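Local coordinates for protein chloramphenicol acetyltransferase (Aliivibrio fischeri, PDB 6PXA) that probably transfers an acetyl group from acetyl-CoA to chloramphenicol, as a trimeric member of the hexapeptide-repeat acyltransferases, and here binds the bile acid taurocholate, at residues N8-G13 and G35-K40; N15-V20 and V27-Y32; A46-L51 and G82-M87. All blocks are in the same frame, centred on the assembly; numbering follows the deposited sequence.

Interaction 1 (N8-G13 and G35-K40); sequences NSWLEG and GFYHSK. With TCH (taurocholic acid), chain M.
W10 turns the edge of its indole toward the face of F36 in an offset edge-to-face pair, the planes of the five-membered ring and the phenyl ring standing 63° apart. The touching carbons are W10 CD1 and F36 CD2, 3.8 Å from each other. A phenyl face also receives the backbone: W10 N sits above it, displaced toward the rim, 3.5 Å from F36 CG. F36 has CG anti to its own backbone N (chi1 173°), which sets CG beside W10 N; the ring atom CD1 then meets S9 CA. Y37 runs alongside W10 in the same direction; the two rings are nearly parallel but slid apart, so they scarcely overlap, and the phenol oxygen Y37 OH comes 3.1 Å from W10 CD1. Indole and phenol do not bond to each other: W10 NE1 donates to D53 of the second subunit, and Y37 OH bonds the backbone N of Y49 there. A water joins the backbones, donating to E12 O at 2.6 Å and accepting from F36 N. Within the S9-E12 type I turn, L11 O accepts from the taurocholate hydroxyl O12 at 2.8 Å, and E12 and G13 touch the ligand's side chain. The aromatic cluster thus packs within its chain by ring and van der Waals contact, with no direct hydrogen bond between the two segments, while its polar tips are spent on the subunit interface, beside a bile-acid pocket gripped partly by backbone carbonyl.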
loop_
_atom_site.group_PDB
_atom_site.type_symbol
_atom_site.label_atom_id
_atom_site.label_comp_id
_atom_site.label_asym_id
_atom_site.label_seq_id
_atom_site.Cartn_x
_atom_site.Cartn_y
_atom_site.Cartn_z
ATOM N N ASN B 8 -15.087 6.480 -15.532
ATOM C CA ASN B 8 -15.596 5.426 -16.401
ATOM C C ASN B 8 -14.493 4.591 -17.036
ATOM O O ASN B 8 -14.735 3.436 -17.395
ATOM C CB ASN B 8 -16.474 6.019 -17.503
ATOM C CG ASN B 8 -17.848 6.433 -16.999
ATOM O OD1 ASN B 8 -18.253 6.074 -15.888
ATOM N ND2 ASN B 8 -18.579 7.175 -17.821
ATOM N N SER B 9 -13.293 5.136 -17.198
ATOM C CA SER B 9 -12.162 4.309 -17.604
ATOM C C SER B 9 -10.897 4.991 -17.124
ATOM O O SER B 9 -10.914 6.168 -16.750
ATOM C CB SER B 9 -12.120 4.078 -19.126
ATOM O OG SER B 9 -11.826 5.276 -19.816
ATOM N N TRP B 10 -9.796 4.244 -17.126
ATOM C CA TRP B 10 -8.530 4.853 -16.737
ATOM C C TRP B 10 -7.949 5.746 -17.816
ATOM O O TRP B 10 -6.871 6.313 -17.616
ATOM C CB TRP B 10 -7.505 3.779 -16.342
ATOM C CG TRP B 10 -7.456 2.570 -17.215
ATOM C CD1 TRP B 10 -8.200 1.418 -17.075
ATOM C CD2 TRP B 10 -6.597 2.354 -18.350
ATOM N NE1 TRP B 10 -7.860 0.509 -18.061
ATOM C CE2 TRP B 10 -6.875 1.049 -18.848
ATOM C CE3 TRP B 10 -5.615 3.122 -18.983
ATOM C CZ2 TRP B 10 -6.223 0.513 -19.977
ATOM C CZ3 TRP B 10 -4.961 2.591 -20.084
ATOM C CH2 TRP B 10 -5.267 1.287 -20.572
ATOM N N LEU B 11 -8.612 5.858 -18.964
ATOM C CA LEU B 11 -8.216 6.823 -19.972
ATOM C C LEU B 11 -8.598 8.236 -19.572
ATOM O O LEU B 11 -8.096 9.189 -20.169
ATOM C CB LEU B 11 -8.862 6.490 -21.319
ATOM C CG LEU B 11 -8.650 5.102 -21.957
ATOM C CD1 LEU B 11 -9.269 5.028 -23.316
ATOM C CD2 LEU B 11 -7.176 4.719 -22.023
ATOM N N GLU B 12 -9.449 8.372 -18.558
ATOM C CA GLU B 12 -10.050 9.634 -18.161
ATOM C C GLU B 12 -9.298 10.245 -16.995
ATOM O O GLU B 12 -8.962 9.556 -16.023
ATOM C CB GLU B 12 -11.509 9.432 -17.748
ATOM C CG GLU B 12 -12.461 9.018 -18.857
ATOM C CD GLU B 12 -13.899 8.917 -18.356
ATOM O OE1 GLU B 12 -14.099 8.493 -17.195
ATOM O OE2 GLU B 12 -14.827 9.291 -19.106
ATOM N N GLY B 13 -9.067 11.556 -17.081
ATOM C CA GLY B 13 -8.568 12.318 -15.958
ATOM C C GLY B 13 -9.549 13.408 -15.555
ATOM O O GLY B 13 -10.380 13.829 -16.369
ATOM N N GLY B 35 -8.159 8.730 -11.434
ATOM C CA GLY B 35 -8.418 7.940 -10.247
ATOM C C GLY B 35 -9.268 6.713 -10.481
ATOM O O GLY B 35 -9.837 6.185 -9.525
ATOM N N PHE B 36 -9.333 6.234 -11.737
ATOM C CA PHE B 36 -10.223 5.128 -12.080
ATOM C C PHE B 36 -10.068 3.937 -11.138
ATOM O O PHE B 36 -11.063 3.349 -10.705
ATOM C CB PHE B 36 -9.978 4.669 -13.524
ATOM C CG PHE B 36 -10.749 3.427 -13.905
ATOM C CD1 PHE B 36 -12.098 3.501 -14.238
ATOM C CD2 PHE B 36 -10.132 2.176 -13.925
ATOM C CE1 PHE B 36 -12.821 2.339 -14.598
ATOM C CE2 PHE B 36 -10.853 1.026 -14.272
ATOM C CZ PHE B 36 -12.203 1.117 -14.603
ATOM N N TYR B 37 -8.839 3.540 -10.835
ATOM C CA TYR B 37 -8.699 2.283 -10.110
ATOM C C TYR B 37 -9.049 2.399 -8.629
ATOM O O TYR B 37 -9.146 1.369 -7.956
ATOM C CB TYR B 37 -7.282 1.727 -10.303
ATOM C CG TYR B 37 -7.145 1.024 -11.657
ATOM C CD1 TYR B 37 -7.679 -0.254 -11.860
ATOM C CD2 TYR B 37 -6.534 1.660 -12.735
ATOM C CE1 TYR B 37 -7.577 -0.892 -13.127
ATOM C CE2 TYR B 37 -6.450 1.066 -13.974
ATOM C CZ TYR B 37 -6.954 -0.213 -14.157
ATOM O OH TYR B 37 -6.845 -0.776 -15.391
ATOM N N HIS B 38 -9.294 3.601 -8.102
ATOM C CA HIS B 38 -9.722 3.709 -6.714
ATOM C C HIS B 38 -11.115 4.308 -6.556
ATOM O O HIS B 38 -11.496 4.668 -5.440
ATOM C CB HIS B 38 -8.663 4.465 -5.917
ATOM C CG HIS B 38 -7.340 3.751 -5.896
ATOM N ND1 HIS B 38 -6.505 3.704 -6.992
ATOM C CD2 HIS B 38 -6.749 2.990 -4.941
ATOM C CE1 HIS B 38 -5.437 2.975 -6.705
ATOM N NE2 HIS B 38 -5.573 2.510 -5.473
ATOM N N SER B 39 -11.875 4.423 -7.648
ATOM C CA SER B 39 -13.338 4.538 -7.666
ATOM C C SER B 39 -13.901 5.912 -7.339
ATOM O O SER B 39 -14.959 6.268 -7.861
ATOM C CB SER B 39 -13.982 3.523 -6.718
ATOM O OG SER B 39 -13.692 2.189 -7.127
ATOM N N LYS B 40 -13.248 6.680 -6.482
ATOM C CA LYS B 40 -13.890 7.865 -5.925
ATOM C C LYS B 40 -13.177 9.138 -6.369
ATOM O O LYS B 40 -12.071 9.100 -6.915
ATOM C CB LYS B 40 -13.941 7.751 -4.401
ATOM C CG LYS B 40 -14.925 6.699 -3.879
ATOM C CD LYS B 40 -14.633 6.393 -2.406
ATOM C CE LYS B 40 -15.570 5.341 -1.823
ATOM N NZ LYS B 40 -16.905 5.910 -1.499
HETATM C C1 TCH M . -3.312 4.801 -23.107
HETATM C C2 TCH M . -4.134 5.361 -24.323
HETATM C C3 TCH M . -3.182 5.850 -25.452
HETATM O O3 TCH M . -3.925 6.457 -26.437
HETATM C C4 TCH M . -2.077 6.854 -24.942
HETATM C C5 TCH M . -1.318 6.345 -23.691
HETATM C C6 TCH M . -0.305 7.404 -23.170
HETATM C C7 TCH M . -0.980 8.587 -22.359
HETATM O O7 TCH M . -1.654 9.421 -23.240
HETATM C C8 TCH M . -1.953 8.059 -21.280
HETATM C C9 TCH M . -2.999 7.059 -21.926
HETATM C C10 TCH M . -2.299 5.845 -22.575
HETATM C C11 TCH M . -4.037 6.660 -20.857
HETATM C C12 TCH M . -4.656 7.758 -20.153
HETATM O O12 TCH M . -5.548 8.471 -20.969
HETATM C C13 TCH M . -3.566 8.865 -19.636
HETATM C C14 TCH M . -2.765 9.248 -20.659
HETATM C C15 TCH M . -1.758 10.299 -19.978
HETATM C C16 TCH M . -2.625 11.036 -19.079
HETATM C C17 TCH M . -4.002 10.349 -19.135
HETATM C C18 TCH M . -2.758 8.207 -18.507
HETATM C C19 TCH M . -1.446 5.127 -21.518
HETATM O O1S TCH M . -6.468 18.643 -21.115
HETATM C C20 TCH M . -4.676 10.464 -17.848
HETATM C C21 TCH M . -6.076 9.793 -17.774
HETATM C C22 TCH M . -4.953 11.982 -17.725
HETATM C C23 TCH M . -6.011 12.468 -18.708
HETATM C C24 TCH M . -6.201 13.970 -18.564
HETATM N N24 TCH M . -5.286 14.866 -19.224
HETATM O O24 TCH M . -7.078 14.397 -17.909
HETATM C C25 TCH M . -5.454 16.304 -19.111
HETATM C C26 TCH M . -4.441 16.930 -20.051
HETATM S S26 TCH M . -4.948 18.619 -20.471
HETATM O O2S TCH M . -4.974 19.440 -19.040
HETATM O O3S TCH M . -3.824 19.195 -21.532
HETATM O O HOH W 1 -8.341 7.527 -14.589
#

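Interaction 2 (N15-V20 and V27-Y32); sequences NLKEQV and VGDYSY. With TCH (taurocholic acid), chain M.
N15 and Y32 face each other as an antiparallel, non-hydrogen-bonded pair, CA to CA 4.4 Å, and just beyond it L16 N donates to S31 O at 2.9 Å. L16 CB packs against V27 CG1 at 3.5 Å, while its CD1 branch reaches the backbone of Y32. K17 runs out extended past V27 O, lying beside D29 and pointing the same way; its NZ forms a salt bridge with D29 OD1 at 2.9 Å, on the syn side of the carboxylate. N15 OD1 accepts from E18 N in an Asx motif at the start of the 16-18 turn, whose residues have helical backbone angles. The contact lies where the chain passes between strands of the left-handed parallel beta-helix characteristic of hexapeptide transferases, with S31 OG bonded to G74 and C77 of the following coil. One water accepts from both N15 ND2 and Y30 N; another accepts from K17 N at 2.8 Å. On the ligand side, the Y32 ring lays a face against taurocholate, CE2 meeting C22 at 3.2 Å. Y30 instead presents a ring edge, CD1, to the sulfonate oxygen O2S.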
loop_
_atom_site.group_PDB
_atom_site.type_symbol
_atom_site.label_atom_id
_atom_site.label_comp_id
_atom_site.label_asym_id
_atom_site.label_seq_id
_atom_site.Cartn_x
_atom_site.Cartn_y
_atom_site.Cartn_z
ATOM N N ASN B 15 -9.828 17.227 -14.227
ATOM C CA ASN B 15 -9.228 18.523 -13.928
ATOM C C ASN B 15 -9.600 18.954 -12.514
ATOM O O ASN B 15 -10.784 19.047 -12.176
ATOM C CB ASN B 15 -9.701 19.548 -14.954
ATOM C CG ASN B 15 -9.099 20.922 -14.731
ATOM O OD1 ASN B 15 -9.486 21.633 -13.801
ATOM N ND2 ASN B 15 -8.168 21.313 -15.600
ATOM N N LEU B 16 -8.588 19.191 -11.676
ATOM C CA LEU B 16 -8.854 19.428 -10.261
ATOM C C LEU B 16 -9.363 20.836 -9.980
ATOM O O LEU B 16 -10.208 21.017 -9.098
ATOM C CB LEU B 16 -7.598 19.153 -9.437
ATOM C CG LEU B 16 -7.260 17.650 -9.451
ATOM C CD1 LEU B 16 -6.000 17.331 -8.677
ATOM C CD2 LEU B 16 -8.435 16.869 -8.908
ATOM N N LYS B 17 -8.861 21.841 -10.692
ATOM C CA LYS B 17 -9.240 23.215 -10.367
ATOM C C LYS B 17 -10.727 23.469 -10.595
ATOM O O LYS B 17 -11.344 24.235 -9.844
ATOM C CB LYS B 17 -8.394 24.204 -11.167
ATOM C CG LYS B 17 -8.712 25.654 -10.840
ATOM C CD LYS B 17 -7.601 26.597 -11.305
ATOM C CE LYS B 17 -7.964 28.064 -11.024
ATOM N NZ LYS B 17 -6.799 28.972 -11.206
ATOM N N GLU B 18 -11.318 22.835 -11.608
ATOM C CA GLU B 18 -12.741 22.997 -11.884
ATOM C C GLU B 18 -13.623 22.164 -10.967
ATOM O O GLU B 18 -14.838 22.392 -10.929
ATOM C CB GLU B 18 -13.056 22.633 -13.344
ATOM C CG GLU B 18 -12.889 21.159 -13.696
ATOM C CD GLU B 18 -13.335 20.829 -15.122
ATOM O OE1 GLU B 18 -13.574 19.633 -15.424
ATOM O OE2 GLU B 18 -13.448 21.770 -15.942
ATOM N N GLN B 19 -13.051 21.215 -10.231
ATOM C CA GLN B 19 -13.837 20.284 -9.429
ATOM C C GLN B 19 -13.779 20.563 -7.938
ATOM O O GLN B 19 -14.812 20.499 -7.263
ATOM C CB GLN B 19 -13.371 18.839 -9.685
ATOM C CG GLN B 19 -14.146 17.842 -8.869
ATOM C CD GLN B 19 -13.763 16.417 -9.179
ATOM O OE1 GLN B 19 -12.606 16.026 -9.031
ATOM N NE2 GLN B 19 -14.735 15.634 -9.629
ATOM N N VAL B 20 -12.603 20.916 -7.418
ATOM C CA VAL B 20 -12.374 20.913 -5.975
ATOM C C VAL B 20 -13.197 21.994 -5.294
ATOM O O VAL B 20 -13.350 23.106 -5.809
ATOM C CB VAL B 20 -10.870 21.077 -5.704
ATOM C CG1 VAL B 20 -10.609 21.439 -4.269
ATOM C CG2 VAL B 20 -10.135 19.770 -6.113
ATOM N N VAL B 27 -5.711 24.236 -5.745
ATOM C CA VAL B 27 -5.122 23.490 -6.854
ATOM C C VAL B 27 -5.006 24.399 -8.071
ATOM O O VAL B 27 -5.974 25.069 -8.444
ATOM C CB VAL B 27 -5.937 22.232 -7.217
ATOM C CG1 VAL B 27 -5.211 21.455 -8.283
ATOM C CG2 VAL B 27 -6.178 21.367 -6.005
ATOM N N GLY B 28 -3.832 24.386 -8.712
ATOM C CA GLY B 28 -3.570 25.237 -9.856
ATOM C C GLY B 28 -3.979 24.627 -11.199
ATOM O O GLY B 28 -4.390 23.461 -11.315
ATOM N N ASP B 29 -3.824 25.446 -12.242
ATOM C CA ASP B 29 -4.358 25.113 -13.557
ATOM C C ASP B 29 -3.815 23.788 -14.080
ATOM O O ASP B 29 -2.639 23.458 -13.887
ATOM C CB ASP B 29 -4.017 26.198 -14.572
ATOM C CG ASP B 29 -4.544 27.562 -14.191
ATOM O OD1 ASP B 29 -5.584 27.651 -13.528
ATOM O OD2 ASP B 29 -3.915 28.544 -14.595
ATOM N N TYR B 30 -4.697 23.046 -14.761
ATOM C CA TYR B 30 -4.414 21.847 -15.559
ATOM C C TYR B 30 -4.113 20.608 -14.723
ATOM O O TYR B 30 -4.310 19.492 -15.199
ATOM C CB TYR B 30 -3.291 22.143 -16.565
ATOM C CG TYR B 30 -3.728 23.198 -17.583
ATOM C CD1 TYR B 30 -4.614 22.874 -18.597
ATOM C CD2 TYR B 30 -3.284 24.507 -17.499
ATOM C CE1 TYR B 30 -5.041 23.811 -19.507
ATOM C CE2 TYR B 30 -3.703 25.472 -18.416
ATOM C CZ TYR B 30 -4.584 25.115 -19.418
ATOM O OH TYR B 30 -5.014 26.057 -20.332
ATOM N N SER B 31 -3.694 20.769 -13.470
ATOM C CA SER B 31 -3.471 19.603 -12.623
ATOM C C SER B 31 -4.709 18.715 -12.584
ATOM O O SER B 31 -5.843 19.203 -12.488
ATOM C CB SER B 31 -3.092 20.064 -11.217
ATOM O OG SER B 31 -1.958 20.887 -11.312
ATOM N N TYR B 32 -4.483 17.395 -12.670
ATOM C CA TYR B 32 -5.559 16.429 -12.814
ATOM C C TYR B 32 -5.317 15.218 -11.923
ATOM O O TYR B 32 -4.181 14.882 -11.577
ATOM C CB TYR B 32 -5.691 15.935 -14.274
ATOM C CG TYR B 32 -4.550 15.024 -14.724
ATOM C CD1 TYR B 32 -3.404 15.548 -15.322
ATOM C CD2 TYR B 32 -4.616 13.643 -14.550
ATOM C CE1 TYR B 32 -2.366 14.731 -15.720
ATOM C CE2 TYR B 32 -3.571 12.816 -14.943
ATOM C CZ TYR B 32 -2.459 13.361 -15.539
ATOM O OH TYR B 32 -1.415 12.558 -15.949
HETATM C C1 TCH M . -3.312 4.801 -23.107
HETATM C C2 TCH M . -4.134 5.361 -24.323
HETATM C C3 TCH M . -3.182 5.850 -25.452
HETATM O O3 TCH M . -3.925 6.457 -26.437
HETATM C C4 TCH M . -2.077 6.854 -24.942
HETATM C C5 TCH M . -1.318 6.345 -23.691
HETATM C C6 TCH M . -0.305 7.404 -23.170
HETATM C C7 TCH M . -0.980 8.587 -22.359
HETATM O O7 TCH M . -1.654 9.421 -23.240
HETATM C C8 TCH M . -1.953 8.059 -21.280
HETATM C C9 TCH M . -2.999 7.059 -21.926
HETATM C C10 TCH M . -2.299 5.845 -22.575
HETATM C C11 TCH M . -4.037 6.660 -20.857
HETATM C C12 TCH M . -4.656 7.758 -20.153
HETATM O O12 TCH M . -5.548 8.471 -20.969
HETATM C C13 TCH M . -3.566 8.865 -19.636
HETATM C C14 TCH M . -2.765 9.248 -20.659
HETATM C C15 TCH M . -1.758 10.299 -19.978
HETATM C C16 TCH M . -2.625 11.036 -19.079
HETATM C C17 TCH M . -4.002 10.349 -19.135
HETATM C C18 TCH M . -2.758 8.207 -18.507
HETATM C C19 TCH M . -1.446 5.127 -21.518
HETATM O O1S TCH M . -6.468 18.643 -21.115
HETATM C C20 TCH M . -4.676 10.464 -17.848
HETATM C C21 TCH M . -6.076 9.793 -17.774
HETATM C C22 TCH M . -4.953 11.982 -17.725
HETATM C C23 TCH M . -6.011 12.468 -18.708
HETATM C C24 TCH M . -6.201 13.970 -18.564
HETATM N N24 TCH M . -5.286 14.866 -19.224
HETATM O O24 TCH M . -7.078 14.397 -17.909
HETATM C C25 TCH M . -5.454 16.304 -19.111
HETATM C C26 TCH M . -4.441 16.930 -20.051
HETATM S S26 TCH M . -4.948 18.619 -20.471
HETATM O O2S TCH M . -4.974 19.440 -19.040
HETATM O O3S TCH M . -3.824 19.195 -21.532
HETATM O O HOH W 2 -7.130 24.109 -15.523
HETATM O O HOH W 3 -6.508 21.639 -12.128
#

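Interaction 3 (A46-L51 and G82-M87)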
loop_
_atom_site.group_PDB
_atom_site.type_symbol
_atom_site.label_atom_id
_atom_site.label_comp_id
_atom_site.label_asym_id
_atom_site.label_seq_id
_atom_site.Cartn_x
_atom_site.Cartn_y
_atom_site.Cartn_z
ATOM N N ALA B 46 -8.467 10.713 -2.237
ATOM C CA ALA B 46 -7.056 11.070 -2.245
ATOM C C ALA B 46 -6.671 12.021 -1.120
ATOM O O ALA B 46 -5.554 11.937 -0.594
ATOM C CB ALA B 46 -6.700 11.714 -3.593
ATOM N N VAL B 47 -7.533 12.968 -0.778
ATOM C CA VAL B 47 -7.225 13.961 0.247
ATOM C C VAL B 47 -7.921 13.534 1.522
ATOM O O VAL B 47 -9.154 13.467 1.571
ATOM C CB VAL B 47 -7.655 15.369 -0.183
ATOM C CG1 VAL B 47 -7.239 16.389 0.880
ATOM C CG2 VAL B 47 -7.029 15.704 -1.519
ATOM N N ARG B 48 -7.145 13.210 2.548
ATOM C CA ARG B 48 -7.716 12.536 3.705
ATOM C C ARG B 48 -7.509 13.346 4.971
ATOM O O ARG B 48 -6.426 13.898 5.204
ATOM C CB ARG B 48 -7.126 11.119 3.889
ATOM C CG ARG B 48 -7.244 10.277 2.647
ATOM C CD ARG B 48 -6.875 8.823 2.910
ATOM N NE ARG B 48 -7.085 7.988 1.732
ATOM C CZ ARG B 48 -6.793 6.692 1.691
ATOM N NH1 ARG B 48 -6.299 6.105 2.774
ATOM N NH2 ARG B 48 -7.016 5.995 0.583
ATOM N N TYR B 49 -8.572 13.385 5.779
ATOM C CA TYR B 49 -8.601 13.994 7.106
ATOM C C TYR B 49 -8.505 15.507 7.036
ATOM O O TYR B 49 -8.027 16.132 7.978
ATOM C CB TYR B 49 -7.500 13.439 8.020
ATOM C CG TYR B 49 -7.467 11.920 8.044
ATOM C CD1 TYR B 49 -8.422 11.199 8.753
ATOM C CD2 TYR B 49 -6.479 11.211 7.347
ATOM C CE1 TYR B 49 -8.399 9.808 8.798
ATOM C CE2 TYR B 49 -6.448 9.788 7.397
ATOM C CZ TYR B 49 -7.413 9.104 8.099
ATOM O OH TYR B 49 -7.391 7.706 8.135
ATOM N N LEU B 50 -8.973 16.098 5.937
ATOM C CA LEU B 50 -9.002 17.562 5.769
ATOM C C LEU B 50 -10.380 18.110 6.148
ATOM O O LEU B 50 -11.354 17.946 5.400
ATOM C CB LEU B 50 -8.645 17.931 4.332
ATOM C CG LEU B 50 -8.380 19.427 4.161
ATOM C CD1 LEU B 50 -7.327 19.858 5.143
ATOM C CD2 LEU B 50 -7.889 19.668 2.782
ATOM N N LEU B 51 -10.457 18.778 7.307
ATOM C CA LEU B 51 -11.714 19.393 7.728
ATOM C C LEU B 51 -12.297 20.257 6.617
ATOM O O LEU B 51 -11.589 21.004 5.940
ATOM C CB LEU B 51 -11.508 20.243 8.998
ATOM C CG LEU B 51 -11.301 19.459 10.310
ATOM C CD1 LEU B 51 -11.058 20.395 11.485
ATOM C CD2 LEU B 51 -12.513 18.572 10.597
ATOM N N GLY B 82 -5.159 6.521 -6.636
ATOM C CA GLY B 82 -4.872 6.108 -5.279
ATOM C C GLY B 82 -3.792 6.885 -4.562
ATOM O O GLY B 82 -3.492 6.566 -3.407
ATOM N N ALA B 83 -3.182 7.877 -5.197
ATOM C CA ALA B 83 -2.278 8.748 -4.465
ATOM C C ALA B 83 -3.026 9.408 -3.302
ATOM O O ALA B 83 -4.220 9.702 -3.391
ATOM C CB ALA B 83 -1.673 9.790 -5.409
ATOM N N THR B 84 -2.345 9.559 -2.176
ATOM C CA THR B 84 -3.001 9.934 -0.928
ATOM C C THR B 84 -2.243 11.071 -0.262
ATOM O O THR B 84 -1.013 11.002 -0.103
ATOM C CB THR B 84 -3.100 8.730 0.025
ATOM O OG1 THR B 84 -3.936 7.725 -0.571
ATOM C CG2 THR B 84 -3.726 9.153 1.340
ATOM N N PHE B 85 -2.981 12.122 0.100
ATOM C CA PHE B 85 -2.481 13.234 0.906
ATOM C C PHE B 85 -3.054 13.113 2.313
ATOM O O PHE B 85 -4.270 13.230 2.520
ATOM C CB PHE B 85 -2.849 14.570 0.268
ATOM C CG PHE B 85 -2.292 14.719 -1.121
ATOM C CD1 PHE B 85 -0.995 15.177 -1.313
ATOM C CD2 PHE B 85 -3.048 14.355 -2.225
ATOM C CE1 PHE B 85 -0.473 15.291 -2.592
ATOM C CE2 PHE B 85 -2.534 14.458 -3.508
ATOM C CZ PHE B 85 -1.233 14.940 -3.684
ATOM N N MET B 86 -2.189 12.865 3.276
ATOM C CA MET B 86 -2.647 12.729 4.654
ATOM C C MET B 86 -2.656 14.099 5.317
ATOM O O MET B 86 -1.607 14.739 5.429
ATOM C CB MET B 86 -1.757 11.758 5.417
ATOM C CG MET B 86 -1.784 10.331 4.799
ATOM S SD MET B 86 -3.292 9.414 5.015
ATOM C CE MET B 86 -3.044 8.854 6.708
ATOM N N MET B 87 -3.837 14.556 5.739
ATOM C CA MET B 87 -3.928 15.862 6.363
ATOM C C MET B 87 -4.154 15.658 7.856
ATOM O O MET B 87 -4.038 14.535 8.358
ATOM C CB MET B 87 -5.007 16.689 5.674
ATOM C CG MET B 87 -4.766 16.889 4.144
ATOM S SD MET B 87 -3.121 17.520 3.729
ATOM C CE MET B 87 -3.276 19.246 4.277
#
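R48 and T84 cross on one face of a short parallel pairing, T84 CG2 lying over the guanidinium face and 3.5 Å from R48 CD. The backbones beneath are tight as well: F85 N donates to A46 O at 2.7 Å, R48 N to F85 O, and M87 N to R48 O, so strand 84-86 is held by bonds that alternate in direction. A46 CB presses on A83 O at 3.2 Å at the start. V47 and F85 share the other face, but their side chains meet more loosely, V47 CG2 to F85 CD2 4.3 Å; L71 and F42 pack against both. M87 is similarly loose, its CB 4.0 Å from L50 CD1. Within this chain, 47-48 is the outermost strand of a parallel sheet, beside 84-86 and then 135-136 and 153-154, one of the sheets of the left-handed beta-helix of the hexapeptide family. Past the strands, Y49 turns at positive phi (70°). Its CE2 meets M86 CE at 3.6 Å, and M86 SD lies at the edge of the phenol ring, a Met-aromatic contact; the methionine, bent at chi2 and chi3, runs beside the tyrosine. All ten touching residues are buried, and the close R48-Y49 side is met by the third subunit: R48 NH1 forms a salt bridge with E133 and Y49 N bonds Y37, both of that subunit, while R48 NE bonds Q45 O.

Overall arrangement
Interactions 1 and 2 adjoin in sequence, the second falling between the two segments of the first, with centres about 16 Å apart; both touch the same taurocholate, interaction 1 at the O12 hydroxyl and the near part of the side chain (C21, O24), interaction 2 at C22 and the sulfonate. The second subunit completes that site, its S104 N also bonding the ligand. Interaction 3 follows along the chain, its centre about 17 Å from that of interaction 1, though the two touch at H38 ND1 and G82 N, 3.1 Å apart; its nearest atoms to interaction 2 are about 7 Å away. Across subunits, the Y37 of interaction 1 meets the Y49 of interaction 3, and that Y49 side chain lies about 6 Å from a bound taurocholate.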